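Local coordinates for protein succinate--CoA ligase subunit alpha (Campylobacter jejuni, PDB 6MEL) that forms the alpha subunit of a succinate--CoA ligase, pairing a Rossmann-like CoA-binding domain with a CoA-ligase domain, at residues T174-G179 and K189-E194. Numbering follows the deposited sequence.
Sequences TAVGIG and KELLSE
With chi1 at -67° and chi2 at 176°, Leu191 has CG beside its backbone N and CD1 extended away from the helix, and this one methyl makes the contact with strand 172-177 and the loop after it. Val176 meets it nearly head-on: both side chains leave their backbones toward the opposing segment and end tip to tip. Val176 CG1 lies 3.7 Å from Leu191 CD1. Val176 CB is almost as near to Leu191 CD1, and Val176 CG2 is farther off, so CD1 sits over the branch point of the valine. Ile178 arrives differently. Its chi1 of 62° wedges CG1 between the backbone N and the carbonyl carbon and leaves Ile178 CG2 as the branch that meets the leucine, at 3.5 Å from Leu191 CD1. Here the two side chains run past one another in opposite directions, a passing contact beside the end-on one with Val176. No hydrogen bond joins the segments, and 109 Å² is buried in all: a small, wholly apolar contact, with Val176 CA and Leu191 CA 8.4 Å apart. Within the helix, Lys189 O accepts from Ser193 N and, on the opposite face of its carbonyl plane, from Ser193 OG at 2.9 Å; this ties the serine hydroxyl back to the preceding turn. All three touching residues are buried. Ile151 of strand 148-152 adjoins both Ile178 and Leu191, while Ile127 of strand 126-129 touches Val176. Strand 172-177 pairs in parallel with 148-152 and antiparallel with 126-129, and helix 188-197 leads on to parallel strand 203-209. The arrangement is characteristic of an alpha/beta fold, with a helix laid against the mixed sheet that contains strands 148-152, 172-177 and 203-209 in a beta-alpha-beta crossover.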
ATOM      1  N   THR A 174       6.668  25.305   3.698  1.00 39.38           N
ATOM      2  CA  THR A 174       6.991  24.228   2.796  1.00 38.33           C
ATOM      3  C   THR A 174       6.035  23.074   3.100  1.00 40.02           C
ATOM      4  O   THR A 174       5.734  22.793   4.302  1.00 37.92           O
ATOM      5  CB  THR A 174       8.453  23.788   2.979  1.00 38.41           C
ATOM      6  OG1 THR A 174       9.367  24.833   2.633  1.00 40.56           O
ATOM      7  CG2 THR A 174       8.830  22.618   2.094  1.00 39.01           C
ATOM      8  N   ALA A 175       5.569  22.400   2.047  1.00 39.10           N
ATOM      9  CA  ALA A 175       4.789  21.168   2.199  1.00 37.88           C
ATOM     10  C   ALA A 175       5.578  20.012   1.574  1.00 36.55           C
ATOM     11  O   ALA A 175       6.069  20.149   0.440  1.00 38.24           O
ATOM     12  CB  ALA A 175       3.447  21.292   1.541  1.00 38.61           C
ATOM     13  N   VAL A 176       5.648  18.889   2.295  1.00 34.42           N
ATOM     14  CA  VAL A 176       6.355  17.719   1.838  1.00 36.04           C
ATOM     15  C   VAL A 176       5.388  16.532   1.792  1.00 36.91           C
ATOM     16  O   VAL A 176       4.796  16.142   2.803  1.00 37.38           O
ATOM     17  CB  VAL A 176       7.539  17.409   2.749  1.00 35.95           C
ATOM     18  CG1 VAL A 176       8.403  16.331   2.130  1.00 38.84           C
ATOM     19  CG2 VAL A 176       8.330  18.654   3.058  1.00 37.33           C
ATOM     20  N   GLY A 177       5.233  15.940   0.621  1.00 36.19           N
ATOM     21  CA  GLY A 177       4.540  14.658   0.528  1.00 36.39           C
ATOM     22  C   GLY A 177       5.558  13.537   0.732  1.00 36.97           C
ATOM     23  O   GLY A 177       6.427  13.412  -0.085  1.00 35.41           O
ATOM     24  N   ILE A 178       5.448  12.755   1.824  1.00 34.86           N
ATOM     25  CA  ILE A 178       6.448  11.765   2.165  1.00 35.89           C
ATOM     26  C   ILE A 178       6.190  10.382   1.543  1.00 34.65           C
ATOM     27  O   ILE A 178       7.080   9.543   1.629  1.00 35.40           O
ATOM     28  CB  ILE A 178       6.636  11.657   3.679  1.00 36.83           C
ATOM     29  CG1 ILE A 178       5.365  11.196   4.397  1.00 38.07           C
ATOM     30  CG2 ILE A 178       7.211  12.964   4.228  1.00 37.62           C
ATOM     31  CD1 ILE A 178       5.573  10.947   5.853  1.00 37.09           C
ATOM     32  N   GLY A 179       5.000  10.147   0.973  1.00 33.07           N
ATOM     33  CA  GLY A 179       4.695   8.972   0.208  1.00 34.43           C
ATOM     34  C   GLY A 179       3.795   7.983   0.924  1.00 34.77           C
ATOM     35  O   GLY A 179       3.726   7.935   2.173  1.00 33.38           O
ATOM     36  N   LYS A 189       9.802  12.536  11.776  1.00 40.96           N
ATOM     37  CA  LYS A 189      10.854  12.951  12.738  1.00 42.92           C
ATOM     38  C   LYS A 189      11.835  13.921  12.091  1.00 43.08           C
ATOM     39  O   LYS A 189      12.123  14.952  12.658  1.00 43.45           O
ATOM     40  CB  LYS A 189      11.683  11.764  13.222  1.00 45.98           C
ATOM     41  CG  LYS A 189      10.932  10.857  14.171  1.00 48.59           C
ATOM     42  CD  LYS A 189      11.750   9.664  14.633  1.00 50.05           C
ATOM     43  CE  LYS A 189      11.039   9.047  15.822  1.00 54.53           C
ATOM     44  NZ  LYS A 189      11.635   7.740  16.183  1.00 61.17           N
ATOM     45  N   GLU A 190      12.347  13.557  10.909  1.00 41.95           N
ATOM     46  CA  GLU A 190      13.368  14.344  10.224  1.00 43.01           C
ATOM     47  C   GLU A 190      12.788  15.697   9.806  1.00 42.95           C
ATOM     48  O   GLU A 190      13.431  16.739   9.963  1.00 44.14           O
ATOM     49  CB  GLU A 190      13.878  13.630   8.972  1.00 47.48           C
ATOM     50  CG  GLU A 190      14.550  12.287   9.255  1.00 50.58           C
ATOM     51  CD  GLU A 190      13.665  11.037   9.328  1.00 54.09           C
ATOM     52  OE1 GLU A 190      12.358  11.068   9.294  1.00 45.53           O
ATOM     53  OE2 GLU A 190      14.291   9.985   9.394  1.00 66.20           O
ATOM     54  N   LEU A 191      11.564  15.686   9.263  1.00 40.68           N
ATOM     55  CA  LEU A 191      10.985  16.900   8.752  1.00 39.92           C
ATOM     56  C   LEU A 191      10.485  17.798   9.887  1.00 38.84           C
ATOM     57  O   LEU A 191      10.579  19.027   9.796  1.00 39.83           O
ATOM     58  CB  LEU A 191       9.879  16.549   7.757  1.00 40.52           C
ATOM     59  CG  LEU A 191      10.393  15.874   6.487  1.00 38.48           C
ATOM     60  CD1 LEU A 191       9.249  15.467   5.583  1.00 38.85           C
ATOM     61  CD2 LEU A 191      11.318  16.801   5.738  1.00 38.74           C
ATOM     62  N   LEU A 192       9.955  17.213  10.958  1.00 38.37           N
ATOM     63  CA  LEU A 192       9.569  18.026  12.138  1.00 39.88           C
ATOM     64  C   LEU A 192      10.809  18.734  12.708  1.00 41.57           C
ATOM     65  O   LEU A 192      10.727  19.922  13.043  1.00 42.10           O
ATOM     66  CB  LEU A 192       8.900  17.162  13.203  1.00 40.35           C
ATOM     67  CG  LEU A 192       7.488  16.683  12.918  1.00 38.30           C
ATOM     68  CD1 LEU A 192       7.136  15.525  13.817  1.00 41.25           C
ATOM     69  CD2 LEU A 192       6.468  17.789  13.110  1.00 41.61           C
ATOM     70  N   SER A 193      11.965  18.050  12.745  1.00 41.17           N
ATOM     71  CA  SER A 193      13.220  18.700  13.194  1.00 43.89           C
ATOM     72  C   SER A 193      13.617  19.857  12.280  1.00 47.61           C
ATOM     73  O   SER A 193      14.071  20.870  12.769  1.00 45.68           O
ATOM     74  CB  SER A 193      14.377  17.744  13.292  1.00 46.16           C
ATOM     75  OG  SER A 193      14.014  16.664  14.121  1.00 52.17           O
ATOM     76  N   GLU A 194      13.529  19.676  10.955  1.00 46.18           N
ATOM     77  CA  GLU A 194      13.798  20.787  10.023  1.00 45.82           C
ATOM     78  C   GLU A 194      12.876  21.977  10.319  1.00 45.44           C
ATOM     79  O   GLU A 194      13.335  23.110  10.318  1.00 43.71           O
ATOM     80  CB  GLU A 194      13.620  20.355   8.569  1.00 46.26           C
ATOM     81  CG  GLU A 194      14.735  19.445   8.105  1.00 50.29           C
ATOM     82  CD  GLU A 194      16.036  20.157   7.757  1.00 54.49           C
ATOM     83  OE1 GLU A 194      16.049  21.409   7.561  1.00 57.36           O
ATOM     84  OE2 GLU A 194      17.012  19.452   7.636  1.00 59.93           O
TER